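Local coordinates for protein manganese-dependent ADP-ribose/CDP-alcohol diphosphatase (Danio rerio, PDB 2NXF) that probably hydrolyses ADP-ribose and CDP-alcohols such as CDP-choline at a dinuclear metal centre, at residues V5-Y16 / V52-D63; V145-S153 / N198-L209. All coordinates share one frame; numbering follows the deposited sequence. Where two conformers were deposited one is given.

Interaction 1 closes along the chain before interaction 2 opens, and their centres lie about 20 Å apart, with nearest atoms about 5 Å apart and no direct touch. Interaction 1 pairs strands 6-11 and 54-57 of the six-stranded mixed sheet; interaction 2 joins the end of strand 142-146, in the seven-stranded sheet, to helix 203-219. The sheets meet at strand 222-227, whose Phe226 packs on Leu10 and Val56 and bonds through its backbone to Val145 and Leu147, consistent with the two-sheet core of calcineurin-like phosphoesterases. Both contacts run toward the metal centre: interaction 1 supplies ligands, while in interaction 2 Asn198 hydrogen-bonds the zinc ligand His265.

Interaction 1. Residues V5-Y16 / V52-D63; sequences VFTFGLIADVQY and VQCVVQLGDIID. With ZN (zinc ion), chain B; ZN (zinc ion), chain C; PO4 (phosphate ion), chain F.
Asp13 and Asp60 lie side by side and point the same way, their carboxylate planes turned 87° apart. Asp13 OD1 and Asp60 OD2 approach to 2.8 Å, a separation explained by the zinc ion (chain B) that both bind. Asp60 OD2 sits 2.2 Å from each of the two zinc ions, chain B and chain C, so one oxygen bridges the pair. Water 3 bridges them too, and the phosphate binds chain B through O3 and chain C through O4; His267 completes the first site, Asn96, His228 and His265 the second. Asp13 and Asp60 have further polar partners in His265 and His97.

Gln15 is held from both ends of its amide. Its OE1 coordinates the chain B zinc at 2.0 Å, while NE2 donates to Asp63 OD1 at 3.0 Å, nearly straight at 174° and within the amide plane, which should fix the flip of the amide. Asp63 OD2 is engaged by His65 N. Gly59-Asp60-x-x-Asp63 matches the metallophosphoesterase signature, and Asp13-x-Gln15 stands where Asp-x-His is usual, both on loops that follow two adjacent parallel strands in a beta-alpha-beta crossover through helix 35-49.

Along those strands, Gly9 N donates to Cys54 O, and Val56 N to Gly9 O, both at 2.9 Å. A CB on Gly9 would press tightly on Val55 CG2. Leu10 runs alongside Val56, pointing the same way, whereas Ile11 crosses Gln57 at a slant, its CG2 branch 3.5 Å from Gln57 CB while the rest of the chain leads away. At the far end Cys54 SG meets the edge of the Phe6 ring, 3.7 Å from Phe6 CZ. In the conformer given, Gln53, with CG opposite its carbonyl carbon (chi1 -73°), brings OE1 to Thr7 N in a bent bond of 3.0 Å.

Interaction 2. Residues V145-S153 / N198-L209; sequences VLLDAYDLS and NGGFSEQQLQWL
Phe201 and Trp208 take up the side chains of Val145, Leu147 and Ala149. The Phe201 ring meets Ala149 obliquely, CE1 lying 3.5 Å from Ala149 CA, and the CB of Leu147 packs on the same ring atom; at its edge, in plane, lies Gln205 CD. Trp208 receives Leu147 CD2 at its edge, 3.8 Å from CZ3, while Val145 CG1 approaches obliquely, 3.7 Å from Trp208 CH2. Gln205 O lies in the indole plane, nearest to Trp208 CE3, and Trp208 NE1 is hydrogen-bonded to Ser124 OG.

The third flat group is the amide of Gln205. With CG trans to the backbone N (chi1 -172°) and the chain fully extended, it reaches the backbone of Asp148: OE1 accepts from Asp148 N at 2.8 Å and 173°, and NE2, with its partner in the amide plane, donates to Asp148 O at 3.0 Å. The turn that follows the strand is thus joined to the helix by a side chain that pairs with both polar backbone atoms of one residue.

NE2 also donates to Asp151 OD2, on the anti side, at 2.9 Å. Ser202 OG reaches that oxygen on the syn side at 2.7 Å, and Ser202 N comes from above the carboxylate plane. Ser202 is the N-cap of helix 203-219, its OG accepting from Gln205 N. Beyond it, Leu152 and Gly200 form a single antiparallel hydrogen-bonded pair, and a CB on Gly199 would collide with Ala149 O and Leu152 O.

Were Asp151 replaced by an alanine, Ser202 N and OG and one N-H of Gln205 would probably lose their acceptor, and Lys163 and Arg157, which salt-bridge OD1, a counter-charge. Three donors on OD2, two cationic groups on OD1 and the nearby helix N-terminus are likely to keep this buried carboxylate ionised.

Interaction 1. Residues V5-Y16 / V52-D63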
loop_
_atom_site.group_PDB
_atom_site.type_symbol
_atom_site.label_atom_id
_atom_site.label_comp_id
_atom_site.label_asym_id
_atom_site.label_seq_id
_atom_site.Cartn_x
_atom_site.Cartn_y
_atom_site.Cartn_z
ATOM N N VAL A 5 -11.617 -17.042 -11.182
ATOM C CA VAL A 5 -12.811 -16.459 -10.586
ATOM C C VAL A 5 -12.765 -14.933 -10.713
ATOM O O VAL A 5 -13.804 -14.284 -10.886
ATOM C CB VAL A 5 -12.940 -16.857 -9.088
ATOM C CG1 VAL A 5 -14.156 -16.204 -8.440
ATOM C CG2 VAL A 5 -13.022 -18.371 -8.942
ATOM N N PHE A 6 -11.562 -14.364 -10.604
ATOM C CA PHE A 6 -11.398 -12.920 -10.596
ATOM C C PHE A 6 -9.975 -12.575 -11.008
ATOM O O PHE A 6 -9.046 -13.319 -10.701
ATOM C CB PHE A 6 -11.679 -12.375 -9.184
ATOM C CG PHE A 6 -11.861 -10.875 -9.120
ATOM C CD1 PHE A 6 -13.021 -10.271 -9.625
ATOM C CD2 PHE A 6 -10.895 -10.070 -8.520
ATOM C CE1 PHE A 6 -13.178 -8.864 -9.535
ATOM C CE2 PHE A 6 -11.049 -8.676 -8.436
ATOM C CZ PHE A 6 -12.197 -8.082 -8.951
ATOM N N THR A 7 -9.815 -11.441 -11.683
ATOM C CA THR A 7 -8.517 -11.037 -12.246
ATOM C C THR A 7 -8.341 -9.548 -11.976
ATOM O O THR A 7 -9.236 -8.759 -12.264
ATOM C CB THR A 7 -8.492 -11.273 -13.787
ATOM O OG1 THR A 7 -8.690 -12.667 -14.094
ATOM C CG2 THR A 7 -7.171 -10.808 -14.376
ATOM N N PHE A 8 -7.202 -9.151 -11.400
ATOM C CA PHE A 8 -7.017 -7.727 -11.073
ATOM C C PHE A 8 -5.574 -7.286 -11.268
ATOM O O PHE A 8 -4.666 -8.083 -11.088
ATOM C CB PHE A 8 -7.520 -7.382 -9.671
ATOM C CG PHE A 8 -6.803 -8.100 -8.545
ATOM C CD1 PHE A 8 -5.853 -7.442 -7.764
ATOM C CD2 PHE A 8 -7.121 -9.431 -8.248
ATOM C CE1 PHE A 8 -5.221 -8.100 -6.708
ATOM C CE2 PHE A 8 -6.486 -10.108 -7.211
ATOM C CZ PHE A 8 -5.539 -9.447 -6.445
ATOM N N GLY A 9 -5.386 -6.029 -11.657
ATOM C CA GLY A 9 -4.026 -5.463 -11.760
ATOM C C GLY A 9 -3.486 -4.998 -10.411
ATOM O O GLY A 9 -4.253 -4.641 -9.527
ATOM N N LEU A 10 -2.158 -4.989 -10.259
ATOM C CA LEU A 10 -1.479 -4.503 -9.041
ATOM C C LEU A 10 -0.286 -3.644 -9.414
ATOM O O LEU A 10 0.483 -4.015 -10.299
ATOM C CB LEU A 10 -0.916 -5.687 -8.242
ATOM C CG LEU A 10 -1.923 -6.568 -7.544
ATOM C CD1 LEU A 10 -1.277 -7.906 -7.167
ATOM C CD2 LEU A 10 -2.451 -5.830 -6.307
ATOM N N ILE A 11 -0.105 -2.530 -8.701
ATOM C CA ILE A 11 1.056 -1.665 -8.970
ATOM C C ILE A 11 1.326 -0.863 -7.694
ATOM O O ILE A 11 0.406 -0.629 -6.910
ATOM C CB ILE A 11 0.809 -0.748 -10.194
ATOM C CG1 ILE A 11 2.134 -0.222 -10.783
ATOM C CG2 ILE A 11 -0.214 0.365 -9.865
ATOM C CD1 ILE A 11 1.983 0.367 -12.222
ATOM N N ALA A 12 2.589 -0.495 -7.475
ATOM C CA ALA A 12 2.956 0.240 -6.253
ATOM C C ALA A 12 3.895 1.394 -6.564
ATOM O O ALA A 12 4.767 1.277 -7.430
ATOM C CB ALA A 12 3.636 -0.704 -5.259
ATOM N N ASP A 13 3.705 2.489 -5.834
ATOM C CA ASP A 13 4.741 3.549 -5.707
ATOM C C ASP A 13 5.111 4.133 -7.069
ATOM O O ASP A 13 6.302 4.225 -7.422
ATOM C CB ASP A 13 5.983 3.037 -4.939
ATOM C CG ASP A 13 5.657 2.709 -3.475
ATOM O OD1 ASP A 13 5.854 3.571 -2.627
ATOM O OD2 ASP A 13 5.122 1.620 -3.201
ATOM N N VAL A 14 4.085 4.517 -7.828
ATOM C CA VAL A 14 4.296 5.226 -9.109
ATOM C C VAL A 14 5.103 6.516 -8.829
ATOM O O VAL A 14 6.134 6.780 -9.458
ATOM C CB VAL A 14 2.949 5.533 -9.809
ATOM C CG1 VAL A 14 3.170 6.381 -11.084
ATOM C CG2 VAL A 14 2.191 4.235 -10.151
ATOM N N GLN A 15 4.632 7.300 -7.855
ATOM C CA GLN A 15 5.351 8.492 -7.372
ATOM C C GLN A 15 5.720 9.462 -8.490
ATOM O O GLN A 15 6.824 9.998 -8.525
ATOM C CB GLN A 15 6.579 8.113 -6.513
ATOM C CG GLN A 15 6.234 8.217 -5.043
ATOM C CD GLN A 15 7.206 7.522 -4.126
ATOM O OE1 GLN A 15 6.995 6.361 -3.740
ATOM N NE2 GLN A 15 8.267 8.222 -3.759
ATOM N N TYR A 16 4.769 9.662 -9.397
ATOM C CA TYR A 16 4.967 10.557 -10.544
ATOM C C TYR A 16 5.249 11.991 -10.096
ATOM O O TYR A 16 4.679 12.457 -9.114
ATOM C CB TYR A 16 3.720 10.546 -11.456
ATOM C CG TYR A 16 3.814 11.600 -12.518
ATOM C CD1 TYR A 16 4.701 11.450 -13.590
ATOM C CD2 TYR A 16 3.072 12.780 -12.432
ATOM C CE1 TYR A 16 4.809 12.430 -14.572
ATOM C CE2 TYR A 16 3.189 13.767 -13.397
ATOM C CZ TYR A 16 4.063 13.587 -14.464
ATOM O OH TYR A 16 4.208 14.557 -15.433
ATOM N N VAL A 52 -8.864 -7.082 -17.229
ATOM C CA VAL A 52 -8.872 -7.152 -15.727
ATOM C C VAL A 52 -10.187 -6.574 -15.179
ATOM O O VAL A 52 -10.768 -5.676 -15.793
ATOM C CB VAL A 52 -7.665 -6.460 -15.012
ATOM C CG1 VAL A 52 -6.325 -6.984 -15.553
ATOM C CG2 VAL A 52 -7.750 -4.932 -15.127
ATOM N N GLN A 53 -10.635 -7.072 -14.030
ATOM C CA GLN A 53 -11.914 -6.644 -13.475
ATOM C C GLN A 53 -11.793 -5.432 -12.554
ATOM O O GLN A 53 -12.787 -4.750 -12.293
ATOM C CB GLN A 53 -12.607 -7.813 -12.781
ATOM C CG GLN A 53 -13.158 -8.832 -13.772
ATOM C CD GLN A 53 -13.339 -10.202 -13.171
ATOM O OE1 GLN A 53 -12.389 -10.979 -13.072
ATOM N NE2 GLN A 53 -14.572 -10.523 -12.786
ATOM N N CYS A 54 -10.575 -5.177 -12.074
ATOM C CA CYS A 54 -10.242 -3.953 -11.329
ATOM C C CYS A 54 -8.727 -3.832 -11.212
ATOM O O CYS A 54 -7.994 -4.704 -11.671
ATOM C CB CYS A 54 -10.902 -3.914 -9.940
ATOM S SG CYS A 54 -10.176 -5.008 -8.693
ATOM N N VAL A 55 -8.277 -2.722 -10.643
ATOM C CA VAL A 55 -6.870 -2.509 -10.367
ATOM C C VAL A 55 -6.794 -2.085 -8.903
ATOM O O VAL A 55 -7.671 -1.368 -8.427
ATOM C CB VAL A 55 -6.269 -1.403 -11.285
ATOM C CG1 VAL A 55 -4.826 -1.071 -10.897
ATOM C CG2 VAL A 55 -6.364 -1.832 -12.792
ATOM N N VAL A 56 -5.770 -2.546 -8.197
ATOM C CA VAL A 56 -5.446 -2.016 -6.867
ATOM C C VAL A 56 -4.062 -1.390 -6.934
ATOM O O VAL A 56 -3.093 -2.041 -7.350
ATOM C CB VAL A 56 -5.468 -3.105 -5.772
ATOM C CG1 VAL A 56 -5.264 -2.458 -4.396
ATOM C CG2 VAL A 56 -6.788 -3.896 -5.793
ATOM N N GLN A 57 -3.968 -0.116 -6.568
ATOM C CA GLN A 57 -2.638 0.513 -6.535
ATOM C C GLN A 57 -2.319 0.857 -5.089
ATOM O O GLN A 57 -3.174 1.377 -4.356
ATOM C CB GLN A 57 -2.493 1.690 -7.503
ATOM C CG GLN A 57 -3.341 2.916 -7.199
ATOM C CD GLN A 57 -2.683 3.893 -6.209
ATOM O OE1 GLN A 57 -1.518 3.753 -5.815
ATOM N NE2 GLN A 57 -3.446 4.910 -5.827
ATOM N N LEU A 58 -1.082 0.556 -4.706
ATOM C CA LEU A 58 -0.684 0.442 -3.314
ATOM C C LEU A 58 -0.178 1.753 -2.681
ATOM O O LEU A 58 0.351 1.742 -1.559
ATOM C CB LEU A 58 0.372 -0.671 -3.179
ATOM C CG LEU A 58 -0.137 -2.130 -3.034
ATOM C CD1 LEU A 58 -0.923 -2.298 -1.716
ATOM C CD2 LEU A 58 -0.985 -2.520 -4.194
ATOM N N GLY A 59 -0.379 2.881 -3.365
ATOM C CA GLY A 59 -0.112 4.185 -2.740
ATOM C C GLY A 59 1.164 4.815 -3.256
ATOM O O GLY A 59 1.891 4.211 -4.068
ATOM N N ASP A 60 1.453 6.008 -2.720
ATOM C CA ASP A 60 2.516 6.871 -3.235
ATOM C C ASP A 60 2.354 7.030 -4.735
ATOM O O ASP A 60 3.328 6.875 -5.473
ATOM C CB ASP A 60 3.907 6.293 -2.923
ATOM C CG ASP A 60 4.296 6.422 -1.450
ATOM O OD1 ASP A 60 3.523 6.978 -0.643
ATOM O OD2 ASP A 60 5.363 5.920 -1.091
ATOM N N ILE A 61 1.135 7.350 -5.192
ATOM C CA ILE A 61 0.895 7.467 -6.649
ATOM C C ILE A 61 1.517 8.749 -7.237
ATOM O O ILE A 61 1.879 8.780 -8.413
ATOM C CB ILE A 61 -0.602 7.334 -6.986
ATOM C CG1 ILE A 61 -0.773 6.890 -8.447
ATOM C CG2 ILE A 61 -1.366 8.617 -6.589
ATOM C CD1 ILE A 61 -2.224 6.693 -8.871
ATOM N N ILE A 62 1.653 9.804 -6.418
ATOM C CA ILE A 62 2.411 10.982 -6.858
ATOM C C ILE A 62 3.416 11.343 -5.786
ATOM O O ILE A 62 3.163 11.104 -4.612
ATOM C CB ILE A 62 1.513 12.217 -7.172
ATOM C CG1 ILE A 62 0.676 12.632 -5.958
ATOM C CG2 ILE A 62 0.617 11.964 -8.412
ATOM C CD1 ILE A 62 0.156 14.083 -6.078
ATOM N N ASP A 63 4.545 11.925 -6.178
ATOM C CA ASP A 63 5.609 12.190 -5.194
ATOM C C ASP A 63 5.315 13.432 -4.360
ATOM O O ASP A 63 4.696 14.381 -4.848
ATOM C CB ASP A 63 6.952 12.369 -5.902
ATOM C CG ASP A 63 8.117 12.202 -4.957
ATOM O OD1 ASP A 63 8.473 11.045 -4.646
ATOM O OD2 ASP A 63 8.645 13.220 -4.502
HETATM ZN ZN ZN B . 7.132 5.132 -2.179
HETATM ZN ZN ZN C . 5.820 5.080 0.869
HETATM P P PO4 F . 9.082 6.652 0.047
HETATM O O1 PO4 F . 10.131 5.602 0.338
HETATM O O2 PO4 F . 9.710 8.028 0.149
HETATM O O3 PO4 F . 8.578 6.572 -1.382
HETATM O O4 PO4 F . 7.908 6.507 0.966
HETATM O O HOH W 1 -11.421 -13.246 -14.120
HETATM O O HOH W 2 1.247 4.163 -6.813
HETATM O O HOH W 3 7.456 4.250 -0.252
#

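Interaction 2. Residues V145-S153 / N198-L209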
loop_
_atom_site.group_PDB
_atom_site.type_symbol
_atom_site.label_atom_id
_atom_site.label_comp_id
_atom_site.label_asym_id
_atom_site.label_seq_id
_atom_site.Cartn_x
_atom_site.Cartn_y
_atom_site.Cartn_z
ATOM N N VAL A 145 -9.668 -6.204 1.502
ATOM C CA VAL A 145 -9.664 -5.271 2.623
ATOM C C VAL A 145 -8.538 -4.283 2.341
ATOM O O VAL A 145 -7.397 -4.699 2.098
ATOM C CB VAL A 145 -9.388 -5.991 3.972
ATOM C CG1 VAL A 145 -9.357 -4.981 5.134
ATOM C CG2 VAL A 145 -10.443 -7.094 4.246
ATOM N N LEU A 146 -8.846 -2.988 2.347
ATOM C CA LEU A 146 -7.824 -1.959 2.183
ATOM C C LEU A 146 -7.668 -1.286 3.528
ATOM O O LEU A 146 -8.676 -0.846 4.114
ATOM C CB LEU A 146 -8.249 -0.894 1.153
ATOM C CG LEU A 146 -7.814 -1.126 -0.302
ATOM C CD1 LEU A 146 -8.653 -2.248 -0.890
ATOM C CD2 LEU A 146 -7.956 0.175 -1.129
ATOM N N LEU A 147 -6.421 -1.225 4.002
ATOM C CA LEU A 147 -6.114 -0.653 5.313
ATOM C C LEU A 147 -5.462 0.711 5.193
ATOM O O LEU A 147 -4.902 1.058 4.127
ATOM C CB LEU A 147 -5.167 -1.584 6.081
ATOM C CG LEU A 147 -5.643 -3.019 6.359
ATOM C CD1 LEU A 147 -4.578 -3.762 7.164
ATOM C CD2 LEU A 147 -6.997 -2.993 7.075
ATOM N N ASP A 148 -5.541 1.464 6.302
ATOM C CA ASP A 148 -5.022 2.814 6.431
ATOM C C ASP A 148 -3.799 2.756 7.380
ATOM O O ASP A 148 -3.932 2.837 8.612
ATOM C CB ASP A 148 -6.139 3.697 7.034
ATOM C CG ASP A 148 -5.756 5.173 7.157
ATOM O OD1 ASP A 148 -4.596 5.571 6.873
ATOM O OD2 ASP A 148 -6.665 5.935 7.540
ATOM N N ALA A 149 -2.613 2.621 6.788
ATOM C CA ALA A 149 -1.398 2.440 7.578
ATOM C C ALA A 149 -0.886 3.753 8.203
ATOM O O ALA A 149 0.116 3.726 8.938
ATOM C CB ALA A 149 -0.292 1.809 6.715
ATOM N N TYR A 150 -1.561 4.867 7.908
ATOM C CA TYR A 150 -1.259 6.183 8.513
ATOM C C TYR A 150 -2.376 6.685 9.430
ATOM O O TYR A 150 -2.448 7.861 9.762
ATOM C CB TYR A 150 -0.874 7.222 7.436
ATOM C CG TYR A 150 0.407 6.792 6.769
ATOM C CD1 TYR A 150 1.653 7.226 7.250
ATOM C CD2 TYR A 150 0.387 5.852 5.721
ATOM C CE1 TYR A 150 2.835 6.789 6.670
ATOM C CE2 TYR A 150 1.563 5.406 5.139
ATOM C CZ TYR A 150 2.785 5.862 5.628
ATOM O OH TYR A 150 3.976 5.442 5.069
ATOM N N ASP A 151 -3.225 5.751 9.845
ATOM C CA ASP A 151 -4.266 6.001 10.836
ATOM C C ASP A 151 -3.605 6.595 12.092
ATOM O O ASP A 151 -3.999 7.660 12.585
ATOM C CB ASP A 151 -4.933 4.642 11.094
ATOM C CG ASP A 151 -6.010 4.674 12.143
ATOM O OD1 ASP A 151 -6.381 5.742 12.676
ATOM O OD2 ASP A 151 -6.489 3.552 12.424
ATOM N N LEU A 152 -2.591 5.901 12.600
ATOM C CA LEU A 152 -1.704 6.522 13.577
ATOM C C LEU A 152 -0.500 7.036 12.807
ATOM O O LEU A 152 0.247 6.252 12.246
ATOM C CB LEU A 152 -1.280 5.501 14.641
ATOM C CG LEU A 152 -2.412 4.871 15.457
ATOM C CD1 LEU A 152 -1.786 3.959 16.498
ATOM C CD2 LEU A 152 -3.291 5.927 16.119
ATOM N N SER A 153 -0.339 8.352 12.743
ATOM C CA SER A 153 0.818 8.954 12.084
ATOM C C SER A 153 0.891 10.407 12.490
ATOM O O SER A 153 -0.082 10.968 13.013
ATOM C CB SER A 153 0.689 8.860 10.558
ATOM O OG SER A 153 -0.376 9.677 10.063
ATOM N N ASN A 198 6.620 6.503 8.356
ATOM C CA ASN A 198 5.777 5.357 8.641
ATOM C C ASN A 198 4.588 5.730 9.525
ATOM O O ASN A 198 4.367 6.898 9.853
ATOM C CB ASN A 198 6.588 4.213 9.266
ATOM C CG ASN A 198 7.605 3.643 8.314
ATOM O OD1 ASN A 198 7.456 3.741 7.081
ATOM N ND2 ASN A 198 8.637 3.012 8.863
ATOM N N GLY A 199 3.830 4.719 9.905
ATOM C CA GLY A 199 2.638 4.917 10.697
ATOM C C GLY A 199 2.157 3.581 11.195
ATOM O O GLY A 199 2.779 2.545 10.940
ATOM N N GLY A 200 1.047 3.621 11.917
ATOM C CA GLY A 200 0.452 2.405 12.425
ATOM C C GLY A 200 -1.060 2.362 12.303
ATOM O O GLY A 200 -1.702 3.299 11.791
ATOM N N PHE A 201 -1.616 1.274 12.835
ATOM C CA PHE A 201 -3.053 1.004 12.745
ATOM C C PHE A 201 -3.674 1.167 14.134
ATOM O O PHE A 201 -3.216 0.548 15.109
ATOM C CB PHE A 201 -3.266 -0.427 12.231
ATOM C CG PHE A 201 -2.514 -0.727 10.948
ATOM C CD1 PHE A 201 -3.101 -0.483 9.694
ATOM C CD2 PHE A 201 -1.214 -1.259 10.996
ATOM C CE1 PHE A 201 -2.409 -0.756 8.495
ATOM C CE2 PHE A 201 -0.493 -1.531 9.794
ATOM C CZ PHE A 201 -1.097 -1.298 8.539
ATOM N N SER A 202 -4.721 1.988 14.232
ATOM C CA SER A 202 -5.371 2.206 15.531
ATOM C C SER A 202 -6.046 0.925 16.051
ATOM O O SER A 202 -6.367 0.014 15.260
ATOM C CB SER A 202 -6.400 3.358 15.478
ATOM O OG SER A 202 -7.573 2.961 14.773
ATOM N N GLU A 203 -6.264 0.875 17.367
ATOM C CA GLU A 203 -6.988 -0.215 17.982
ATOM C C GLU A 203 -8.363 -0.361 17.298
ATOM O O GLU A 203 -8.840 -1.482 17.050
ATOM C CB GLU A 203 -7.121 0.037 19.491
ATOM C CG GLU A 203 -7.950 -0.975 20.221
ATOM C CD GLU A 203 -8.165 -0.566 21.666
ATOM O OE1 GLU A 203 -8.889 0.429 21.913
ATOM O OE2 GLU A 203 -7.611 -1.235 22.562
ATOM N N GLN A 204 -8.995 0.776 16.985
ATOM C CA GLN A 204 -10.309 0.738 16.341
ATOM C C GLN A 204 -10.209 0.037 14.985
ATOM O O GLN A 204 -11.054 -0.828 14.630
ATOM C CB GLN A 204 -10.879 2.148 16.179
ATOM C CG GLN A 204 -12.232 2.167 15.470
ATOM C CD GLN A 204 -12.871 3.547 15.433
ATOM O OE1 GLN A 204 -12.223 4.570 15.681
ATOM N NE2 GLN A 204 -14.149 3.577 15.123
ATOM N N GLN A 205 -9.165 0.395 14.223
ATOM C CA GLN A 205 -8.969 -0.228 12.908
ATOM C C GLN A 205 -8.653 -1.725 13.033
ATOM O O GLN A 205 -9.158 -2.544 12.255
ATOM C CB GLN A 205 -7.887 0.488 12.095
ATOM C CG GLN A 205 -7.821 -0.049 10.642
ATOM C CD GLN A 205 -6.792 0.612 9.756
ATOM O OE1 GLN A 205 -6.639 0.207 8.600
ATOM N NE2 GLN A 205 -6.087 1.639 10.275
ATOM N N LEU A 206 -7.812 -2.090 13.996
ATOM C CA LEU A 206 -7.460 -3.515 14.166
ATOM C C LEU A 206 -8.650 -4.356 14.607
ATOM O O LEU A 206 -8.783 -5.521 14.202
ATOM C CB LEU A 206 -6.330 -3.686 15.187
ATOM C CG LEU A 206 -4.996 -3.098 14.726
ATOM C CD1 LEU A 206 -4.068 -2.953 15.968
ATOM C CD2 LEU A 206 -4.350 -3.938 13.662
ATOM N N GLN A 207 -9.496 -3.785 15.468
ATOM C CA GLN A 207 -10.697 -4.479 15.943
ATOM C C GLN A 207 -11.637 -4.747 14.766
ATOM O O GLN A 207 -12.233 -5.825 14.662
ATOM C CB GLN A 207 -11.376 -3.675 17.060
ATOM C CG GLN A 207 -10.603 -3.793 18.385
ATOM C CD GLN A 207 -11.198 -2.994 19.540
ATOM O OE1 GLN A 207 -11.873 -1.976 19.337
ATOM N NE2 GLN A 207 -10.929 -3.442 20.764
ATOM N N TRP A 208 -11.743 -3.776 13.860
ATOM C CA TRP A 208 -12.557 -3.963 12.663
ATOM C C TRP A 208 -11.962 -5.025 11.716
ATOM O O TRP A 208 -12.675 -5.915 11.243
ATOM C CB TRP A 208 -12.748 -2.619 11.952
ATOM C CG TRP A 208 -13.300 -2.662 10.544
ATOM C CD1 TRP A 208 -14.625 -2.714 10.159
ATOM C CD2 TRP A 208 -12.538 -2.587 9.332
ATOM N NE1 TRP A 208 -14.719 -2.698 8.780
ATOM C CE2 TRP A 208 -13.455 -2.616 8.251
ATOM C CE3 TRP A 208 -11.164 -2.501 9.057
ATOM C CZ2 TRP A 208 -13.042 -2.576 6.923
ATOM C CZ3 TRP A 208 -10.745 -2.458 7.720
ATOM C CH2 TRP A 208 -11.686 -2.491 6.674
ATOM N N LEU A 209 -10.667 -4.938 11.453
ATOM C CA LEU A 209 -10.002 -5.956 10.629
ATOM C C LEU A 209 -10.239 -7.353 11.239
ATOM O O LEU A 209 -10.618 -8.304 10.548
ATOM C CB LEU A 209 -8.497 -5.676 10.599
ATOM C CG LEU A 209 -7.680 -6.779 9.906
ATOM C CD1 LEU A 209 -8.111 -6.991 8.447
ATOM C CD2 LEU A 209 -6.175 -6.397 10.015
#